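Local coordinates for stage III sporulation protein AH (Bacillus subtilis, PDB 3TUF) that takes part in forespore engulfment and, together with SpoIIQ, forms an intercellular channel through which the mother cell signals to the forespore during sporulation, at residues B[162-167]-B[191-196]; B[156-161]-B[187-192]. All coordinates share one frame; numbering follows the deposited sequence.

Contact 1 of 2, residues B[162-167]-B[191-196]; sequences VKSDKH and VTFEPS
One face of the F193 ring is met by CB of H167, 3.8 Å from the ring centroid and displaced toward the rim, a CH-pi contact; at the edge, in the ring plane, lies CB of S164. F193, its CG anti to the carbonyl carbon, stands beside V162 on the same face of the sheet, where aromatic and branched aliphatic groups suit the buried side; A172 and K171 of helix 169-177 touch the F193 side chain. In parallel pairing, the V162 carbonyl receives E194 N at 2.8 Å nearly along its C=O axis, and S164 N makes an almost straight bond (172°) to E194 O. These are the C-terminal ends of the parallel strands of a beta-alpha-beta crossover, whose connection leaves through 164-167 for helix 169-177. Beyond, D165 grips S196 with both carboxylate oxygens, OD2 taking S196 OG at 3.0 Å and OD1 S196 N at 3.3 Å, each from above the carboxylate plane. S164 OG bonds K166 O at 2.6 Å. On the face that carries E194, K163, bent at chi2 and chi4, lays CD tightly on S196 CA, 3.5 Å away; an alanine here, losing CD and the weak, long ion pair to E147, would probably leave S196 less well packed.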
ATOM      1  N   VAL B 162      -5.471   3.605 -16.026  1.00 40.73           N
ATOM      2  CA  VAL B 162      -6.665   2.819 -15.896  1.00 44.30           C
ATOM      3  C   VAL B 162      -6.708   1.892 -17.121  1.00 50.34           C
ATOM      4  O   VAL B 162      -6.397   2.308 -18.249  1.00 56.53           O
ATOM      5  CB  VAL B 162      -7.852   3.801 -15.718  1.00 43.26           C
ATOM      6  CG1 VAL B 162      -9.111   3.325 -16.388  1.00 52.39           C
ATOM      7  CG2 VAL B 162      -8.055   4.071 -14.229  1.00 44.79           C
ATOM      8  N   LYS B 163      -6.989   0.611 -16.891  1.00 56.75           N
ATOM      9  CA  LYS B 163      -7.243  -0.328 -17.985  1.00 63.26           C
ATOM     10  C   LYS B 163      -8.582   0.020 -18.593  1.00 65.98           C
ATOM     11  O   LYS B 163      -9.557   0.111 -17.854  1.00 67.89           O
ATOM     12  CB  LYS B 163      -7.299  -1.753 -17.447  1.00 63.64           C
ATOM     13  CG  LYS B 163      -5.976  -2.536 -17.573  1.00 74.77           C
ATOM     14  CD  LYS B 163      -5.709  -3.018 -19.003  1.00 89.52           C
ATOM     15  CE  LYS B 163      -4.658  -4.142 -19.050  1.00 95.06           C
ATOM     16  NZ  LYS B 163      -5.288  -5.453 -18.732  1.00 93.44           N
ATOM     17  N   SER B 164      -8.639   0.235 -19.907  1.00 68.92           N
ATOM     18  CA  SER B 164      -9.903   0.571 -20.600  1.00 79.39           C
ATOM     19  C   SER B 164      -9.737   0.745 -22.116  1.00 87.71           C
ATOM     20  O   SER B 164      -8.734   1.313 -22.588  1.00 91.66           O
ATOM     21  CB  SER B 164     -10.560   1.843 -20.006  1.00 75.65           C
ATOM     22  OG  SER B 164     -11.872   2.054 -20.509  1.00 71.98           O
ATOM     23  N   ASP B 165     -10.739   0.281 -22.867  1.00 79.49           N
ATOM     24  CA  ASP B 165     -10.741   0.397 -24.325  1.00 93.47           C
ATOM     25  C   ASP B 165     -11.343   1.696 -24.786  1.00 91.86           C
ATOM     26  O   ASP B 165     -10.782   2.385 -25.634  1.00100.12           O
ATOM     27  CB  ASP B 165     -11.467  -0.781 -24.940  1.00 96.82           C
ATOM     28  CG  ASP B 165     -10.646  -2.040 -24.858  1.00101.49           C
ATOM     29  OD1 ASP B 165      -9.459  -2.013 -25.293  1.00103.07           O
ATOM     30  OD2 ASP B 165     -11.175  -3.043 -24.330  1.00109.87           O
ATOM     31  N   LYS B 166     -12.486   2.031 -24.205  1.00 96.62           N
ATOM     32  CA  LYS B 166     -13.087   3.331 -24.398  1.00 87.79           C
ATOM     33  C   LYS B 166     -12.545   4.327 -23.356  1.00 80.20           C
ATOM     34  O   LYS B 166     -12.377   4.007 -22.192  1.00 81.90           O
ATOM     35  CB  LYS B 166     -14.608   3.175 -24.363  1.00 96.20           C
ATOM     36  CG  LYS B 166     -15.106   2.252 -25.492  1.00101.68           C
ATOM     37  CD  LYS B 166     -16.038   1.158 -24.977  1.00108.86           C
ATOM     38  CE  LYS B 166     -17.407   1.707 -24.580  1.00112.28           C
ATOM     39  NZ  LYS B 166     -18.151   2.174 -25.779  1.00119.34           N
ATOM     40  N   HIS B 167     -12.206   5.521 -23.816  1.00 70.98           N
ATOM     41  CA  HIS B 167     -11.872   6.640 -22.940  1.00 72.38           C
ATOM     42  C   HIS B 167     -12.681   7.855 -23.399  1.00 61.49           C
ATOM     43  O   HIS B 167     -13.035   7.959 -24.577  1.00 63.22           O
ATOM     44  CB  HIS B 167     -10.368   6.937 -22.982  1.00 76.11           C
ATOM     45  CG  HIS B 167      -9.846   7.339 -24.339  1.00 84.16           C
ATOM     46  ND1 HIS B 167      -9.945   6.532 -25.456  1.00 83.18           N
ATOM     47  CD2 HIS B 167      -9.196   8.458 -24.745  1.00 80.12           C
ATOM     48  CE1 HIS B 167      -9.405   7.147 -26.493  1.00 84.88           C
ATOM     49  NE2 HIS B 167      -8.943   8.317 -26.089  1.00 79.38           N
ATOM     50  N   VAL B 191      -4.612  11.290 -16.188  1.00 31.47           N
ATOM     51  CA  VAL B 191      -5.299  10.020 -16.191  1.00 29.98           C
ATOM     52  C   VAL B 191      -5.143   9.461 -17.549  1.00 33.15           C
ATOM     53  O   VAL B 191      -5.615  10.079 -18.522  1.00 40.42           O
ATOM     54  CB  VAL B 191      -6.778  10.229 -16.017  1.00 31.57           C
ATOM     55  CG1 VAL B 191      -7.550   8.887 -16.050  1.00 28.10           C
ATOM     56  CG2 VAL B 191      -6.984  10.941 -14.725  1.00 36.64           C
ATOM     57  N   THR B 192      -4.501   8.294 -17.641  1.00 39.92           N
ATOM     58  CA  THR B 192      -4.276   7.642 -18.928  1.00 42.03           C
ATOM     59  C   THR B 192      -5.100   6.386 -19.004  1.00 43.81           C
ATOM     60  O   THR B 192      -5.154   5.649 -18.035  1.00 45.88           O
ATOM     61  CB  THR B 192      -2.825   7.219 -18.996  1.00 42.13           C
ATOM     62  OG1 THR B 192      -2.014   8.350 -18.644  1.00 39.38           O
ATOM     63  CG2 THR B 192      -2.458   6.696 -20.381  1.00 43.01           C
ATOM     64  N   PHE B 193      -5.717   6.139 -20.158  1.00 50.75           N
ATOM     65  CA  PHE B 193      -6.519   4.928 -20.401  1.00 52.70           C
ATOM     66  C   PHE B 193      -5.787   3.986 -21.351  1.00 56.64           C
ATOM     67  O   PHE B 193      -5.640   4.285 -22.534  1.00 58.66           O
ATOM     68  CB  PHE B 193      -7.873   5.284 -21.017  1.00 54.47           C
ATOM     69  CG  PHE B 193      -8.724   6.182 -20.147  1.00 60.10           C
ATOM     70  CD1 PHE B 193      -8.341   7.505 -19.878  1.00 64.45           C
ATOM     71  CD2 PHE B 193      -9.883   5.721 -19.598  1.00 60.23           C
ATOM     72  CE1 PHE B 193      -9.114   8.343 -19.039  1.00 58.56           C
ATOM     73  CE2 PHE B 193     -10.647   6.547 -18.779  1.00 60.31           C
ATOM     74  CZ  PHE B 193     -10.262   7.862 -18.507  1.00 58.68           C
ATOM     75  N   GLU B 194      -5.340   2.847 -20.820  1.00 59.85           N
ATOM     76  CA  GLU B 194      -4.623   1.792 -21.569  1.00 63.56           C
ATOM     77  C   GLU B 194      -5.561   0.747 -22.183  1.00 76.01           C
ATOM     78  O   GLU B 194      -6.447   0.242 -21.481  1.00 68.29           O
ATOM     79  CB  GLU B 194      -3.716   1.030 -20.614  1.00 69.38           C
ATOM     80  CG  GLU B 194      -2.600   1.837 -20.041  1.00 69.76           C
ATOM     81  CD  GLU B 194      -1.404   1.860 -20.948  1.00 86.02           C
ATOM     82  OE1 GLU B 194      -1.592   1.674 -22.175  1.00 88.88           O
ATOM     83  OE2 GLU B 194      -0.278   2.047 -20.433  1.00 97.76           O
ATOM     84  N   PRO B 195      -5.330   0.371 -23.463  1.00 73.23           N
ATOM     85  CA  PRO B 195      -6.029  -0.767 -24.113  1.00 76.91           C
ATOM     86  C   PRO B 195      -6.041  -2.037 -23.228  1.00 85.80           C
ATOM     87  O   PRO B 195      -4.960  -2.512 -22.811  1.00 98.09           O
ATOM     88  CB  PRO B 195      -5.180  -1.027 -25.365  1.00 81.93           C
ATOM     89  CG  PRO B 195      -3.805  -0.306 -25.096  1.00 83.77           C
ATOM     90  CD  PRO B 195      -4.237   0.906 -24.308  1.00 83.21           C
ATOM     91  N   SER B 196      -7.229  -2.580 -22.934  1.00 82.34           N
ATOM     92  CA  SER B 196      -7.348  -3.737 -21.992  1.00 70.63           C
ATOM     93  C   SER B 196      -7.193  -5.128 -22.653  1.00 74.25           C
ATOM     94  O   SER B 196      -6.311  -5.315 -23.521  1.00 76.62           O
ATOM     95  CB  SER B 196      -8.638  -3.655 -21.122  1.00 59.00           C
ATOM     96  OG  SER B 196      -9.802  -4.054 -21.864  1.00 76.43           O
TER

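Contact 2 of 2, residues B[156-161]-B[187-192]; sequences DKINIT and KDVAVT
Strands 157-161 and 188-192 run parallel, their axes 14° apart, in a register that pairs K157 with D188 and, residue by residue, T161 with T192. I158 O receives A190 N at 2.8 Å with a 176° angle, and I160 O takes T192 N just as closely, both nearly along the C=O axis. I158 N meets D188 O from above the carbonyl plane, and the I160 N bond to A190 O is weak.

I158, V189, I160 and V191 share the apolar face, as branched aliphatics suit a buried side. I158 CG1 lies 4.2 Å from V189 CG2, while the I158 side chain crosses that of K187 obliquely, CD1 against its CD. I160 CD1 reaches methyls of both V189 and V191. On the other face A190 is small enough to lie under K157, whose CD is 3.8 Å from A190 CB. K157 CG is anti to the backbone N, and the chain bends at chi2 and chi3; a water links its NZ to D188 OD2. A second water accepts from N159 ND2 and lies 2.6 Å from T192 OG1. T161 CG2 packs beside T192 CB.

Amide, hydroxyl and carboxylate suit this face because they can bond water or SpoIIQ: D188 OD2 bonds the S79 hydroxyl and OD1 the L80 N of the SpoIIQ chain, OD1 also taking a weak bond from V189 N, and T192 OG1 bonds T77 of that chain. An antiparallel SpoIIQ strand pairs with 190-192, while strand 149-152 flanks 157-163 and helices 169-177 and 181-184 cover the apolar face.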
ATOM      1  N   ASP B 156       4.832  15.973  -7.913  1.00 70.62           N
ATOM      2  CA  ASP B 156       4.097  17.177  -8.232  1.00 71.79           C
ATOM      3  C   ASP B 156       2.826  16.856  -9.002  1.00 61.73           C
ATOM      4  O   ASP B 156       1.899  17.650  -9.022  1.00 60.94           O
ATOM      5  CB  ASP B 156       4.964  18.086  -9.093  1.00 73.20           C
ATOM      6  CG  ASP B 156       5.939  18.941  -8.275  1.00 98.36           C
ATOM      7  OD1 ASP B 156       5.782  19.005  -7.024  1.00100.75           O
ATOM      8  OD2 ASP B 156       6.847  19.563  -8.901  1.00104.34           O
ATOM      9  N   LYS B 157       2.795  15.712  -9.661  1.00 52.01           N
ATOM     10  CA  LYS B 157       1.676  15.359 -10.453  1.00 47.87           C
ATOM     11  C   LYS B 157       1.230  14.070  -9.830  1.00 52.31           C
ATOM     12  O   LYS B 157       2.038  13.407  -9.147  1.00 58.85           O
ATOM     13  CB  LYS B 157       2.168  15.080 -11.844  1.00 58.76           C
ATOM     14  CG  LYS B 157       1.119  15.317 -12.891  1.00 64.69           C
ATOM     15  CD  LYS B 157       1.200  14.319 -14.028  1.00 62.60           C
ATOM     16  CE  LYS B 157       2.288  14.691 -15.000  1.00 77.09           C
ATOM     17  NZ  LYS B 157       2.010  14.052 -16.328  1.00 78.90           N
ATOM     18  N   ILE B 158      -0.048  13.733 -10.029  1.00 45.19           N
ATOM     19  CA  ILE B 158      -0.586  12.422  -9.695  1.00 43.97           C
ATOM     20  C   ILE B 158      -0.877  11.660 -11.000  1.00 40.63           C
ATOM     21  O   ILE B 158      -1.681  12.106 -11.831  1.00 43.57           O
ATOM     22  CB  ILE B 158      -1.942  12.556  -8.982  1.00 41.73           C
ATOM     23  CG1 ILE B 158      -1.930  13.593  -7.837  1.00 48.49           C
ATOM     24  CG2 ILE B 158      -2.427  11.232  -8.544  1.00 47.43           C
ATOM     25  CD1 ILE B 158      -0.744  13.520  -6.827  1.00 49.33           C
ATOM     26  N   ASN B 159      -0.277  10.501 -11.182  1.00 39.10           N
ATOM     27  CA  ASN B 159      -0.489   9.737 -12.403  1.00 34.81           C
ATOM     28  C   ASN B 159      -1.354   8.593 -12.142  1.00 36.11           C
ATOM     29  O   ASN B 159      -1.136   7.868 -11.145  1.00 44.57           O
ATOM     30  CB  ASN B 159       0.826   9.209 -12.954  1.00 46.84           C
ATOM     31  CG  ASN B 159       1.550  10.267 -13.643  1.00 51.11           C
ATOM     32  OD1 ASN B 159       2.486  10.890 -13.072  1.00 57.07           O
ATOM     33  ND2 ASN B 159       1.078  10.591 -14.866  1.00 53.63           N
ATOM     34  N   ILE B 160      -2.323   8.400 -13.021  1.00 34.55           N
ATOM     35  CA  ILE B 160      -3.318   7.397 -12.764  1.00 30.78           C
ATOM     36  C   ILE B 160      -3.501   6.743 -14.062  1.00 34.99           C
ATOM     37  O   ILE B 160      -3.761   7.408 -15.086  1.00 33.97           O
ATOM     38  CB  ILE B 160      -4.652   8.028 -12.454  1.00 35.86           C
ATOM     39  CG1 ILE B 160      -4.533   8.892 -11.187  1.00 36.55           C
ATOM     40  CG2 ILE B 160      -5.846   6.935 -12.412  1.00 33.11           C
ATOM     41  CD1 ILE B 160      -5.848   9.629 -10.884  1.00 26.71           C
ATOM     42  N   THR B 161      -3.373   5.425 -14.045  1.00 31.82           N
ATOM     43  CA  THR B 161      -3.515   4.694 -15.287  1.00 38.25           C
ATOM     44  C   THR B 161      -4.580   3.676 -15.051  1.00 37.44           C
ATOM     45  O   THR B 161      -4.609   2.989 -13.994  1.00 42.41           O
ATOM     46  CB  THR B 161      -2.185   4.049 -15.762  1.00 37.12           C
ATOM     47  OG1 THR B 161      -1.120   4.990 -15.558  1.00 40.60           O
ATOM     48  CG2 THR B 161      -2.271   3.645 -17.268  1.00 35.62           C
ATOM     49  N   LYS B 187      -1.754  20.230  -7.087  1.00 46.52           N
ATOM     50  CA  LYS B 187      -0.960  19.341  -7.898  1.00 44.19           C
ATOM     51  C   LYS B 187      -1.725  19.150  -9.187  1.00 45.32           C
ATOM     52  O   LYS B 187      -2.927  19.412  -9.238  1.00 52.34           O
ATOM     53  CB  LYS B 187      -0.733  17.981  -7.167  1.00 46.82           C
ATOM     54  CG  LYS B 187       0.304  18.027  -6.007  1.00 47.02           C
ATOM     55  CD  LYS B 187       0.267  16.765  -5.114  1.00 56.20           C
ATOM     56  CE  LYS B 187       1.352  16.807  -4.041  1.00 73.32           C
ATOM     57  NZ  LYS B 187       1.242  15.594  -3.144  1.00 83.18           N
ATOM     58  N   ASP B 188      -1.037  18.693 -10.227  1.00 46.51           N
ATOM     59  CA  ASP B 188      -1.702  18.370 -11.488  1.00 41.73           C
ATOM     60  C   ASP B 188      -2.111  16.918 -11.291  1.00 43.51           C
ATOM     61  O   ASP B 188      -1.633  16.262 -10.351  1.00 44.82           O
ATOM     62  CB  ASP B 188      -0.795  18.642 -12.743  1.00 47.06           C
ATOM     63  CG  ASP B 188      -1.542  18.399 -14.106  1.00 63.91           C
ATOM     64  OD1 ASP B 188      -2.817  18.387 -14.165  1.00 55.73           O
ATOM     65  OD2 ASP B 188      -0.852  18.188 -15.144  1.00 61.83           O
ATOM     66  N   VAL B 189      -3.009  16.446 -12.142  1.00 34.37           N
ATOM     67  CA  VAL B 189      -3.532  15.120 -12.066  1.00 35.34           C
ATOM     68  C   VAL B 189      -3.650  14.645 -13.507  1.00 35.54           C
ATOM     69  O   VAL B 189      -4.255  15.303 -14.333  1.00 40.77           O
ATOM     70  CB  VAL B 189      -4.959  15.163 -11.450  1.00 32.00           C
ATOM     71  CG1 VAL B 189      -5.649  13.830 -11.612  1.00 34.55           C
ATOM     72  CG2 VAL B 189      -4.965  15.569  -9.963  1.00 30.75           C
ATOM     73  N   ALA B 190      -3.091  13.488 -13.830  1.00 42.79           N
ATOM     74  CA  ALA B 190      -3.214  13.009 -15.189  1.00 40.80           C
ATOM     75  C   ALA B 190      -3.821  11.619 -15.180  1.00 37.41           C
ATOM     76  O   ALA B 190      -3.602  10.849 -14.228  1.00 41.42           O
ATOM     77  CB  ALA B 190      -1.830  13.024 -15.858  1.00 30.48           C
ATOM     78  N   VAL B 191      -4.612  11.290 -16.188  1.00 31.47           N
ATOM     79  CA  VAL B 191      -5.299  10.020 -16.191  1.00 29.98           C
ATOM     80  C   VAL B 191      -5.143   9.461 -17.549  1.00 33.15           C
ATOM     81  O   VAL B 191      -5.615  10.079 -18.522  1.00 40.42           O
ATOM     82  CB  VAL B 191      -6.778  10.229 -16.017  1.00 31.57           C
ATOM     83  CG1 VAL B 191      -7.550   8.887 -16.050  1.00 28.10           C
ATOM     84  CG2 VAL B 191      -6.984  10.941 -14.725  1.00 36.64           C
ATOM     85  N   THR B 192      -4.501   8.294 -17.641  1.00 39.92           N
ATOM     86  CA  THR B 192      -4.276   7.642 -18.928  1.00 42.03           C
ATOM     87  C   THR B 192      -5.100   6.386 -19.004  1.00 43.81           C
ATOM     88  O   THR B 192      -5.154   5.649 -18.035  1.00 45.88           O
ATOM     89  CB  THR B 192      -2.825   7.219 -18.996  1.00 42.13           C
ATOM     90  OG1 THR B 192      -2.014   8.350 -18.644  1.00 39.38           O
ATOM     91  CG2 THR B 192      -2.458   6.696 -20.381  1.00 43.01           C
TER
HETATM   92  O   HOH W   1       0.924  16.554 -17.182  1.00 61.20           O
HETATM   93  O   HOH W   2      -1.303   9.408 -16.351  1.00 49.82           O

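In the fold
Both contacts join the same two strands, 157-163 and 188-194, and share V191 and T192; their centres lie 14 Å apart. Contact 2, about 9 Å from the centre of the chain, is partly buried and continuous beta pairing, with aliphatic side chains on one face and water-bridged polar ones on the other. Contact 1, about 18 Å out, is a surface contact in which the pairing gives way to a turn and the last modelled residues, so side-chain bonds and an aromatic ring take over. The two meet where E194 CG packs on T161 CG2. Helix 169-177 lies against the apolar face of both, and both reach SpoIIQ.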